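Long-range contacts in type II restriction enzyme BsoBI (PDB 1DC1), which cuts double-stranded DNA as a homodimer at the degenerate sequence 5'-CYCGRG-3', cleaving after the first C: residues L206-V211 with R263-F268; L236-K242 with P275-G281; P6-L11 with T302-N306. One frame throughout, in Å; residues are numbered along the deposited sequence.

Interaction 1: L206-V211 with R263-F268. With nucleotides of chain A.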
loop_
_atom_site.group_PDB
_atom_site.type_symbol
_atom_site.label_atom_id
_atom_site.label_comp_id
_atom_site.label_asym_id
_atom_site.label_seq_id
_atom_site.Cartn_x
_atom_site.Cartn_y
_atom_site.Cartn_z
ATOM N N LEU D 206 -15.680 -17.449 -10.730
ATOM C CA LEU D 206 -14.861 -17.882 -11.851
ATOM C C LEU D 206 -13.419 -17.467 -11.675
ATOM O O LEU D 206 -12.524 -18.237 -12.001
ATOM C CB LEU D 206 -15.377 -17.268 -13.148
ATOM C CG LEU D 206 -16.140 -18.094 -14.175
ATOM C CD1 LEU D 206 -15.896 -17.506 -15.542
ATOM C CD2 LEU D 206 -15.729 -19.565 -14.089
ATOM N N VAL D 207 -13.191 -16.231 -11.215
ATOM C CA VAL D 207 -11.824 -15.761 -11.012
ATOM C C VAL D 207 -11.349 -16.113 -9.629
ATOM O O VAL D 207 -10.148 -16.176 -9.421
ATOM C CB VAL D 207 -11.684 -14.227 -11.229
ATOM C CG1 VAL D 207 -12.219 -13.877 -12.593
ATOM C CG2 VAL D 207 -12.480 -13.471 -10.222
ATOM N N LYS D 208 -12.276 -16.365 -8.688
ATOM C CA LYS D 208 -11.922 -16.707 -7.303
ATOM C C LYS D 208 -11.204 -15.511 -6.671
ATOM O O LYS D 208 -10.198 -15.685 -5.947
ATOM C CB LYS D 208 -10.955 -17.919 -7.229
ATOM C CG LYS D 208 -11.581 -19.279 -7.614
ATOM C CD LYS D 208 -10.523 -20.309 -8.077
ATOM C CE LYS D 208 -10.143 -20.150 -9.579
ATOM N NZ LYS D 208 -8.827 -19.429 -9.828
ATOM N N LYS D 209 -11.689 -14.307 -6.993
ATOM C CA LYS D 209 -11.124 -13.060 -6.465
ATOM C C LYS D 209 -12.310 -12.151 -6.186
ATOM O O LYS D 209 -13.413 -12.335 -6.733
ATOM C CB LYS D 209 -10.165 -12.407 -7.489
ATOM C CG LYS D 209 -8.874 -13.237 -7.862
ATOM C CD LYS D 209 -7.863 -13.226 -6.703
ATOM C CE LYS D 209 -6.714 -14.257 -6.849
ATOM N NZ LYS D 209 -7.137 -15.675 -6.474
ATOM N N ASN D 210 -12.089 -11.217 -5.286
ATOM C CA ASN D 210 -13.101 -10.245 -4.920
ATOM C C ASN D 210 -13.099 -9.159 -5.991
ATOM O O ASN D 210 -12.047 -8.888 -6.599
ATOM C CB ASN D 210 -12.729 -9.720 -3.548
ATOM C CG ASN D 210 -12.913 -10.755 -2.479
ATOM O OD1 ASN D 210 -14.013 -11.257 -2.277
ATOM N ND2 ASN D 210 -11.834 -11.095 -1.795
ATOM N N VAL D 211 -14.263 -8.560 -6.236
ATOM C CA VAL D 211 -14.393 -7.484 -7.219
ATOM C C VAL D 211 -15.128 -6.333 -6.553
ATOM O O VAL D 211 -16.096 -6.534 -5.836
ATOM C CB VAL D 211 -15.159 -7.951 -8.489
ATOM C CG1 VAL D 211 -15.128 -6.844 -9.505
ATOM C CG2 VAL D 211 -14.441 -9.215 -9.134
ATOM N N ARG D 263 -7.354 -10.729 -14.906
ATOM C CA ARG D 263 -7.745 -12.033 -14.377
ATOM C C ARG D 263 -9.223 -12.246 -14.780
ATOM O O ARG D 263 -9.601 -13.317 -15.233
ATOM C CB ARG D 263 -7.639 -12.043 -12.841
ATOM C CG ARG D 263 -6.225 -12.292 -12.340
ATOM C CD ARG D 263 -6.069 -12.029 -10.839
ATOM N NE ARG D 263 -4.749 -12.425 -10.287
ATOM C CZ ARG D 263 -4.414 -12.311 -8.988
ATOM N NH1 ARG D 263 -5.275 -11.816 -8.116
ATOM N NH2 ARG D 263 -3.240 -12.736 -8.532
ATOM N N ILE D 264 -10.048 -11.198 -14.609
ATOM C CA ILE D 264 -11.484 -11.242 -14.915
ATOM C C ILE D 264 -11.760 -11.575 -16.380
ATOM O O ILE D 264 -12.477 -12.537 -16.683
ATOM C CB ILE D 264 -12.189 -9.900 -14.557
ATOM C CG1 ILE D 264 -12.319 -9.775 -13.037
ATOM C CG2 ILE D 264 -13.591 -9.845 -15.197
ATOM C CD1 ILE D 264 -12.711 -8.334 -12.513
ATOM N N ARG D 265 -11.177 -10.785 -17.264
ATOM C CA ARG D 265 -11.317 -10.960 -18.695
ATOM C C ARG D 265 -10.847 -12.321 -19.150
ATOM O O ARG D 265 -11.510 -12.944 -19.983
ATOM C CB ARG D 265 -10.528 -9.889 -19.424
ATOM C CG ARG D 265 -11.316 -8.648 -19.637
ATOM C CD ARG D 265 -10.509 -7.583 -20.376
ATOM N NE ARG D 265 -9.197 -7.274 -19.805
ATOM C CZ ARG D 265 -8.040 -7.718 -20.289
ATOM N NH1 ARG D 265 -8.010 -8.502 -21.356
ATOM N NH2 ARG D 265 -6.904 -7.356 -19.720
ATOM N N ASN D 266 -9.721 -12.776 -18.603
ATOM C CA ASN D 266 -9.153 -14.063 -18.961
ATOM C C ASN D 266 -10.099 -15.203 -18.580
ATOM O O ASN D 266 -10.484 -16.010 -19.439
ATOM C CB ASN D 266 -7.786 -14.252 -18.274
ATOM C CG ASN D 266 -6.637 -13.476 -18.985
ATOM O OD1 ASN D 266 -6.795 -12.954 -20.095
ATOM N ND2 ASN D 266 -5.480 -13.413 -18.332
ATOM N N LYS D 267 -10.492 -15.252 -17.313
ATOM C CA LYS D 267 -11.363 -16.306 -16.845
ATOM C C LYS D 267 -12.724 -16.309 -17.560
ATOM O O LYS D 267 -13.234 -17.365 -17.979
ATOM C CB LYS D 267 -11.546 -16.154 -15.348
ATOM C CG LYS D 267 -10.336 -16.613 -14.593
ATOM C CD LYS D 267 -10.008 -18.043 -14.993
ATOM C CE LYS D 267 -8.899 -18.600 -14.142
ATOM N NZ LYS D 267 -9.246 -19.979 -13.686
ATOM N N PHE D 268 -13.325 -15.131 -17.711
ATOM C CA PHE D 268 -14.624 -15.091 -18.369
ATOM C C PHE D 268 -14.541 -15.524 -19.855
ATOM O O PHE D 268 -15.388 -16.276 -20.326
ATOM C CB PHE D 268 -15.301 -13.687 -18.236
ATOM C CG PHE D 268 -16.137 -13.521 -16.968
ATOM C CD1 PHE D 268 -15.523 -13.193 -15.742
ATOM C CD2 PHE D 268 -17.500 -13.831 -16.965
ATOM C CE1 PHE D 268 -16.264 -13.195 -14.514
ATOM C CE2 PHE D 268 -18.256 -13.842 -15.766
ATOM C CZ PHE D 268 -17.636 -13.524 -14.527
ATOM P P DC A 5 -8.529 -9.886 -4.396
ATOM O OP1 DC A 5 -9.451 -11.046 -4.489
ATOM O OP2 DC A 5 -7.807 -9.442 -5.582
ATOM O "O5'" DC A 5 -9.445 -8.687 -3.904
ATOM C "C5'" DC A 5 -8.900 -7.405 -3.614
ATOM C "C4'" DC A 5 -9.613 -6.803 -2.430
ATOM O "O4'" DC A 5 -9.234 -7.480 -1.214
ATOM C "C3'" DC A 5 -9.248 -5.348 -2.176
ATOM O "O3'" DC A 5 -9.995 -4.488 -3.004
ATOM C "C2'" DC A 5 -9.566 -5.170 -0.711
ATOM C "C1'" DC A 5 -9.138 -6.524 -0.166
ATOM N N1 DC A 5 -7.773 -6.570 0.416
ATOM C C2 DC A 5 -7.586 -5.962 1.676
ATOM O O2 DC A 5 -8.560 -5.345 2.198
ATOM N N3 DC A 5 -6.365 -6.052 2.280
ATOM C C4 DC A 5 -5.360 -6.710 1.673
ATOM N N4 DC A 5 -4.198 -6.805 2.314
ATOM C C5 DC A 5 -5.517 -7.313 0.385
ATOM C C6 DC A 5 -6.727 -7.204 -0.207
ATOM P P DA A 4 -5.961 -15.493 -2.705
ATOM O OP1 DA A 4 -6.431 -15.848 -4.102
ATOM O OP2 DA A 4 -4.493 -15.609 -2.349
ATOM O "O5'" DA A 4 -6.421 -13.995 -2.434
ATOM C "C5'" DA A 4 -7.784 -13.603 -2.621
ATOM C "C4'" DA A 4 -7.962 -12.167 -2.205
ATOM O "O4'" DA A 4 -7.858 -12.079 -0.766
ATOM C "C3'" DA A 4 -6.906 -11.209 -2.781
ATOM O "O3'" DA A 4 -7.472 -9.976 -3.192
ATOM C "C2'" DA A 4 -6.089 -10.833 -1.548
ATOM C "C1'" DA A 4 -7.168 -10.907 -0.484
ATOM N N9 DA A 4 -6.734 -10.960 0.896
ATOM C C8 DA A 4 -5.687 -11.646 1.413
ATOM N N7 DA A 4 -5.457 -11.365 2.663
ATOM C C5 DA A 4 -6.453 -10.454 3.001
ATOM C C6 DA A 4 -6.750 -9.764 4.208
ATOM N N6 DA A 4 -6.008 -9.874 5.308
ATOM N N1 DA A 4 -7.830 -8.953 4.229
ATOM C C2 DA A 4 -8.551 -8.834 3.104
ATOM N N3 DA A 4 -8.366 -9.423 1.915
ATOM C C4 DA A 4 -7.275 -10.230 1.936
HETATM O O HOH W 1 -12.205 -20.581 -13.806
#

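Interaction 2: L236-K242 with P275-G281. With nucleotides of chain A.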
loop_
_atom_site.group_PDB
_atom_site.type_symbol
_atom_site.label_atom_id
_atom_site.label_comp_id
_atom_site.label_asym_id
_atom_site.label_seq_id
_atom_site.Cartn_x
_atom_site.Cartn_y
_atom_site.Cartn_z
ATOM N N LEU D 236 -23.130 -8.966 -15.859
ATOM C CA LEU D 236 -23.172 -7.975 -16.953
ATOM C C LEU D 236 -21.941 -7.071 -16.933
ATOM O O LEU D 236 -21.435 -6.706 -17.979
ATOM C CB LEU D 236 -24.400 -7.048 -16.848
ATOM C CG LEU D 236 -25.781 -7.668 -17.093
ATOM C CD1 LEU D 236 -26.865 -6.677 -16.794
ATOM C CD2 LEU D 236 -25.870 -8.154 -18.546
ATOM N N LEU D 237 -21.475 -6.719 -15.739
ATOM C CA LEU D 237 -20.348 -5.821 -15.600
ATOM C C LEU D 237 -19.562 -6.094 -14.335
ATOM O O LEU D 237 -20.150 -6.473 -13.328
ATOM C CB LEU D 237 -20.855 -4.354 -15.595
ATOM C CG LEU D 237 -19.906 -3.168 -15.289
ATOM C CD1 LEU D 237 -20.430 -1.961 -16.008
ATOM C CD2 LEU D 237 -19.799 -2.898 -13.768
ATOM N N LEU D 238 -18.229 -5.921 -14.412
ATOM C CA LEU D 238 -17.319 -6.043 -13.261
ATOM C C LEU D 238 -16.420 -4.814 -13.320
ATOM O O LEU D 238 -15.988 -4.398 -14.390
ATOM C CB LEU D 238 -16.513 -7.338 -13.299
ATOM C CG LEU D 238 -17.468 -8.549 -13.386
ATOM C CD1 LEU D 238 -17.396 -9.163 -14.761
ATOM C CD2 LEU D 238 -17.135 -9.535 -12.353
ATOM N N GLY D 239 -16.185 -4.192 -12.171
ATOM C CA GLY D 239 -15.372 -3.002 -12.203
ATOM C C GLY D 239 -14.578 -2.786 -10.939
ATOM O O GLY D 239 -14.912 -3.330 -9.884
ATOM N N GLU D 240 -13.520 -2.000 -11.062
ATOM C CA GLU D 240 -12.645 -1.670 -9.943
ATOM C C GLU D 240 -12.915 -0.206 -9.640
ATOM O O GLU D 240 -13.144 0.588 -10.540
ATOM C CB GLU D 240 -11.168 -1.865 -10.315
ATOM C CG GLU D 240 -10.433 -3.115 -9.736
ATOM C CD GLU D 240 -11.326 -4.352 -9.418
ATOM O OE1 GLU D 240 -12.123 -4.280 -8.451
ATOM O OE2 GLU D 240 -11.217 -5.410 -10.108
ATOM N N LEU D 241 -12.904 0.151 -8.361
ATOM C CA LEU D 241 -13.186 1.530 -7.922
ATOM C C LEU D 241 -12.111 1.916 -6.926
ATOM O O LEU D 241 -12.025 1.293 -5.886
ATOM C CB LEU D 241 -14.580 1.596 -7.249
ATOM C CG LEU D 241 -15.041 2.828 -6.442
ATOM C CD1 LEU D 241 -15.053 4.062 -7.340
ATOM C CD2 LEU D 241 -16.461 2.600 -5.866
ATOM N N LYS D 242 -11.287 2.917 -7.262
ATOM C CA LYS D 242 -10.186 3.391 -6.398
ATOM C C LYS D 242 -10.506 4.794 -5.879
ATOM O O LYS D 242 -10.590 5.744 -6.662
ATOM C CB LYS D 242 -8.890 3.391 -7.185
ATOM C CG LYS D 242 -8.776 2.183 -8.102
ATOM C CD LYS D 242 -7.750 1.216 -7.640
ATOM C CE LYS D 242 -8.090 0.662 -6.319
ATOM N NZ LYS D 242 -8.713 -0.670 -6.522
ATOM N N PRO D 275 -18.190 -10.064 -20.090
ATOM C CA PRO D 275 -18.861 -9.030 -19.272
ATOM C C PRO D 275 -18.195 -7.659 -19.540
ATOM O O PRO D 275 -17.017 -7.586 -19.989
ATOM C CB PRO D 275 -18.616 -9.488 -17.835
ATOM C CG PRO D 275 -17.397 -10.368 -17.906
ATOM C CD PRO D 275 -17.564 -11.096 -19.245
ATOM N N LYS D 276 -18.925 -6.572 -19.315
ATOM C CA LYS D 276 -18.329 -5.240 -19.495
ATOM C C LYS D 276 -17.367 -5.031 -18.328
ATOM O O LYS D 276 -17.538 -5.641 -17.278
ATOM C CB LYS D 276 -19.394 -4.127 -19.440
ATOM C CG LYS D 276 -20.394 -4.153 -20.590
ATOM C CD LYS D 276 -21.472 -3.123 -20.318
ATOM C CE LYS D 276 -22.513 -3.090 -21.400
ATOM N NZ LYS D 276 -22.379 -4.222 -22.355
ATOM N N THR D 277 -16.357 -4.193 -18.515
ATOM C CA THR D 277 -15.418 -3.918 -17.424
ATOM C C THR D 277 -15.220 -2.415 -17.305
ATOM O O THR D 277 -15.244 -1.690 -18.297
ATOM C CB THR D 277 -14.019 -4.588 -17.613
ATOM O OG1 THR D 277 -13.468 -4.159 -18.848
ATOM C CG2 THR D 277 -14.121 -6.151 -17.543
ATOM N N ILE D 278 -15.069 -1.929 -16.077
ATOM C CA ILE D 278 -14.868 -0.492 -15.880
ATOM C C ILE D 278 -13.804 -0.235 -14.802
ATOM O O ILE D 278 -13.520 -1.089 -13.964
ATOM C CB ILE D 278 -16.227 0.295 -15.483
ATOM C CG1 ILE D 278 -16.705 -0.097 -14.069
ATOM C CG2 ILE D 278 -17.321 0.070 -16.520
ATOM C CD1 ILE D 278 -17.957 0.677 -13.604
ATOM N N PHE D 279 -13.209 0.950 -14.880
ATOM C CA PHE D 279 -12.243 1.426 -13.906
ATOM C C PHE D 279 -12.638 2.849 -13.535
ATOM O O PHE D 279 -12.778 3.708 -14.411
ATOM C CB PHE D 279 -10.824 1.466 -14.446
ATOM C CG PHE D 279 -9.850 1.993 -13.441
ATOM C CD1 PHE D 279 -9.365 1.159 -12.427
ATOM C CD2 PHE D 279 -9.485 3.342 -13.431
ATOM C CE1 PHE D 279 -8.537 1.660 -11.410
ATOM C CE2 PHE D 279 -8.638 3.858 -12.401
ATOM C CZ PHE D 279 -8.178 3.010 -11.402
ATOM N N ILE D 280 -12.827 3.101 -12.247
ATOM C CA ILE D 280 -13.175 4.439 -11.766
ATOM C C ILE D 280 -12.113 4.769 -10.730
ATOM O O ILE D 280 -11.867 3.987 -9.835
ATOM C CB ILE D 280 -14.566 4.454 -11.068
ATOM C CG1 ILE D 280 -15.640 3.969 -12.044
ATOM C CG2 ILE D 280 -14.879 5.835 -10.493
ATOM C CD1 ILE D 280 -16.975 3.612 -11.349
ATOM N N GLY D 281 -11.471 5.923 -10.866
ATOM C CA GLY D 281 -10.442 6.284 -9.905
ATOM C C GLY D 281 -10.448 7.763 -9.550
ATOM O O GLY D 281 -10.703 8.576 -10.410
ATOM P P DC A 7 -9.334 2.316 -2.066
ATOM O OP1 DC A 7 -10.261 3.409 -2.408
ATOM O OP2 DC A 7 -8.756 1.469 -3.151
ATOM O "O5'" DC A 7 -8.105 2.916 -1.269
ATOM C "C5'" DC A 7 -8.296 3.766 -0.117
ATOM C "C4'" DC A 7 -6.955 4.194 0.440
ATOM O "O4'" DC A 7 -6.165 3.055 0.901
ATOM C "C3'" DC A 7 -6.071 4.984 -0.536
ATOM O "O3'" DC A 7 -5.440 6.034 0.164
ATOM C "C2'" DC A 7 -4.977 4.002 -0.889
ATOM C "C1'" DC A 7 -4.851 3.150 0.362
ATOM N N1 DC A 7 -4.341 1.799 0.062
ATOM C C2 DC A 7 -3.211 1.315 0.778
ATOM O O2 DC A 7 -2.815 1.939 1.793
ATOM N N3 DC A 7 -2.602 0.167 0.364
ATOM C C4 DC A 7 -3.123 -0.529 -0.660
ATOM N N4 DC A 7 -2.488 -1.638 -1.054
ATOM C C5 DC A 7 -4.332 -0.110 -1.332
ATOM C C6 DC A 7 -4.895 1.039 -0.943
#

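Interaction 3: P6-L11 with T302-N306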
loop_
_atom_site.group_PDB
_atom_site.type_symbol
_atom_site.label_atom_id
_atom_site.label_comp_id
_atom_site.label_asym_id
_atom_site.label_seq_id
_atom_site.Cartn_x
_atom_site.Cartn_y
_atom_site.Cartn_z
ATOM N N PRO D 6 -19.760 4.514 -24.911
ATOM C CA PRO D 6 -20.172 5.013 -23.604
ATOM C C PRO D 6 -19.259 6.098 -23.056
ATOM O O PRO D 6 -19.692 7.220 -22.745
ATOM C CB PRO D 6 -20.160 3.752 -22.726
ATOM C CG PRO D 6 -19.278 2.746 -23.490
ATOM C CD PRO D 6 -19.671 3.038 -24.905
ATOM N N PHE D 7 -17.987 5.754 -22.940
ATOM C CA PHE D 7 -17.013 6.679 -22.402
ATOM C C PHE D 7 -16.869 7.973 -23.203
ATOM O O PHE D 7 -16.434 8.985 -22.640
ATOM C CB PHE D 7 -15.676 6.012 -22.361
ATOM C CG PHE D 7 -15.168 5.657 -23.712
ATOM C CD1 PHE D 7 -15.606 4.490 -24.343
ATOM C CD2 PHE D 7 -14.206 6.469 -24.332
ATOM C CE1 PHE D 7 -15.076 4.128 -25.578
ATOM C CE2 PHE D 7 -13.646 6.131 -25.587
ATOM C CZ PHE D 7 -14.076 4.959 -26.213
ATOM N N GLU D 8 -17.214 7.958 -24.497
ATOM C CA GLU D 8 -17.078 9.169 -25.316
ATOM C C GLU D 8 -18.063 10.251 -24.900
ATOM O O GLU D 8 -17.927 11.413 -25.263
ATOM C CB GLU D 8 -17.301 8.835 -26.767
ATOM C CG GLU D 8 -16.112 8.218 -27.400
ATOM C CD GLU D 8 -16.462 7.541 -28.717
ATOM O OE1 GLU D 8 -17.582 7.775 -29.233
ATOM O OE2 GLU D 8 -15.614 6.775 -29.238
ATOM N N ASN D 9 -19.075 9.863 -24.141
ATOM C CA ASN D 9 -20.037 10.837 -23.683
ATOM C C ASN D 9 -19.409 11.836 -22.698
ATOM O O ASN D 9 -19.809 12.997 -22.640
ATOM C CB ASN D 9 -21.234 10.172 -23.011
ATOM C CG ASN D 9 -22.271 11.189 -22.602
ATOM O OD1 ASN D 9 -22.902 11.826 -23.460
ATOM N ND2 ASN D 9 -22.435 11.386 -21.297
ATOM N N HIS D 10 -18.436 11.406 -21.906
ATOM C CA HIS D 10 -17.816 12.342 -20.961
ATOM C C HIS D 10 -16.302 12.475 -21.112
ATOM O O HIS D 10 -15.702 13.287 -20.413
ATOM C CB HIS D 10 -18.147 11.972 -19.514
ATOM C CG HIS D 10 -17.725 10.581 -19.141
ATOM N ND1 HIS D 10 -18.534 9.477 -19.336
ATOM C CD2 HIS D 10 -16.583 10.117 -18.574
ATOM C CE1 HIS D 10 -17.909 8.397 -18.899
ATOM N NE2 HIS D 10 -16.726 8.759 -18.431
ATOM N N LEU D 11 -15.686 11.687 -22.004
ATOM C CA LEU D 11 -14.233 11.750 -22.269
ATOM C C LEU D 11 -13.955 12.087 -23.701
ATOM O O LEU D 11 -14.306 11.322 -24.583
ATOM C CB LEU D 11 -13.534 10.410 -22.041
ATOM C CG LEU D 11 -13.654 9.961 -20.609
ATOM C CD1 LEU D 11 -13.119 8.544 -20.488
ATOM C CD2 LEU D 11 -12.917 10.949 -19.717
ATOM N N THR D 302 -14.489 -1.213 -21.024
ATOM C CA THR D 302 -15.754 -0.680 -21.538
ATOM C C THR D 302 -16.031 0.794 -21.221
ATOM O O THR D 302 -16.581 1.535 -22.049
ATOM C CB THR D 302 -16.957 -1.503 -21.032
ATOM O OG1 THR D 302 -16.644 -2.895 -21.130
ATOM C CG2 THR D 302 -18.178 -1.213 -21.865
ATOM N N ASN D 303 -15.647 1.218 -20.020
ATOM C CA ASN D 303 -15.871 2.598 -19.611
ATOM C C ASN D 303 -14.964 2.949 -18.433
ATOM O O ASN D 303 -14.397 2.069 -17.763
ATOM C CB ASN D 303 -17.348 2.789 -19.236
ATOM C CG ASN D 303 -17.848 4.179 -19.516
ATOM O OD1 ASN D 303 -17.076 5.149 -19.630
ATOM N ND2 ASN D 303 -19.157 4.298 -19.609
ATOM N N SER D 304 -14.833 4.238 -18.175
ATOM C CA SER D 304 -13.989 4.700 -17.078
ATOM C C SER D 304 -14.410 6.095 -16.684
ATOM O O SER D 304 -14.985 6.828 -17.486
ATOM C CB SER D 304 -12.532 4.728 -17.509
ATOM O OG SER D 304 -11.671 5.160 -16.471
ATOM N N ALA D 305 -14.156 6.461 -15.434
ATOM C CA ALA D 305 -14.482 7.798 -14.996
ATOM C C ALA D 305 -13.521 8.231 -13.879
ATOM O O ALA D 305 -13.025 7.396 -13.127
ATOM C CB ALA D 305 -15.919 7.873 -14.503
ATOM N N ASN D 306 -13.212 9.526 -13.831
ATOM C CA ASN D 306 -12.411 10.044 -12.756
ATOM C C ASN D 306 -13.472 10.407 -11.689
ATOM O O ASN D 306 -14.357 11.264 -11.923
ATOM C CB ASN D 306 -11.662 11.297 -13.155
ATOM C CG ASN D 306 -10.827 11.810 -12.040
ATOM O OD1 ASN D 306 -11.319 12.089 -10.936
ATOM N ND2 ASN D 306 -9.540 11.915 -12.292
HETATM O O HOH W 2 -20.729 6.745 -19.915
#

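Interaction 1: L206-V211 with R263-F268
L206 sets its CD1 methyl over the centre of the F268 ring face, 4.1 Å from the centroid and 5° off the ring normal, a CH-pi contact. Its chi1 of -106° falls between wells, and L206 CD1 lies 3.6 Å from K267 O, so the leucine is wedged between ring and helix backbone. V207, in the m rotamer, presses CG1 onto the helix, 3.6 Å from both I264 CA and K267 CB; a compact beta-branched side chain suits this close approach. V211, in the t rotamer, sets CG2 3.9 Å from I264 CD1, the end of an mt isoleucine. These apolar contacts seat the 202-204/209-211 hairpin, whose residues K208 and K209 form a G1 bulge, on helix 247-270, the crossover helix of the PD-(D/E)XK nuclease core. K208 has the positive phi (64°) that such a bulge needs at its first position. K209 coils through m, m, t, m, which brings NZ back to K208 O (3.1 Å), and to OP1 of DA4 of chain A at a very short 2.5 Å. The backbone grips the next phosphate: N210 N donates to OP1 of DC5 of chain A at 2.8 Å. R263 stretches out nearly fully, with K209 CE over one face of its guanidinium, 3.1 Å from R263 NH1, and the crowding of positive charge is offset by salt bridges to E291 and D251 of the second subunit.

Interaction 2: L236-K242 with P275-G281
Two of the three residues predicted to form the catalytic Mg(2+) site, E240 and K242, sit on one strand of this contact. The motif is a beta-alpha-beta crossover at the heart of the PD-(D/E)XK nuclease fold: strands 235-242 and 276-281 run parallel, 22° apart, joined through helix 247-270. Six backbone hydrogen bonds alternate between them, from K276 N to L236 O (2.8 Å) through to K242 N to I280 O (2.8 Å); K276, L238, I278, E240 and I280 use both NH and CO, L236 only its CO and K242 only its NH.

On one face, L237 CD1 meets I278 CG2 at 3.7 Å and L241 CD1 meets I280 CG2 at 3.6 Å, branched aliphatics filling a core under helix 310-321. G239 belongs to this face, where a side chain would run into I278 CG1. On the other, L238 CD1 packs on P275 CB at 3.3 Å, while the ends of E240 and K242 lead away from strand 276-281 toward D212 and the DNA. E240 OE1 accepts a hydrogen bond from D212 N, D212 being the third predicted ligand, and K242 NZ forms a salt bridge with a DNA phosphate. F279 flanks the stem of this lysine, giving it an apolar wall: K242 CG lies 3.4 Å from F279 CE1, and K242 CE comes within 3.3 Å of OP2 of DC7 of chain A.

Interaction 3: P6-L11 with T302-N306
P6 opens the contact with its ring: CG lies 3.3 Å from T302 O and CB 3.3 Å from N303 ND2, a rigid apolar residue that fits closely against the strand's start. A water accepts a hydrogen bond from N303 ND2 (2.9 Å) and donates a weak one to P6 O (3.1 Å). F7 brings its CA to 3.2 Å from N303 OD1, while its ring heads away to L296 and Q297 of helix 286-298. N303 OD1 also accepts a hydrogen bond from S304 N at 2.8 Å. The chain then turns, with N9 N bonded to P6 O (3.1 Å) and L11 N to F7 O (2.9 Å), which presents H10. H10 NE2 donates to S304 O at 2.8 Å, nearly straight at 170°, and ND1 bonds S315 OG, so both ring nitrogens are used. L11 follows with CD1 3.9 Å from S304 O. The N-terminal segment packs on N303 and S304, the first half of strand 303-306, an outermost strand of the chain's mixed nuclease sheet.

In the fold
The three contacts step across one nuclease core. Interaction 2 is its centre, carrying E240 and K242 of the predicted metal site. Interaction 1, whose centre is 12 Å away, rests on it: from the crossover helix F268 CG is 3.5 Å from P275 CG, from strand 209-211 V211 CG1 is 3.5 Å from G239 O, and V211 leads directly into the predicted ligand D212. Interaction 3 lies 11 Å from interaction 2, centre to centre, on the next strand of the sheet, where T302 N to T277 O (2.9 Å) is a probable hydrogen bond. Interactions 1 and 2 reach the DNA backbone; interaction 3 comes no nearer to it than about 12 Å between nearest atoms.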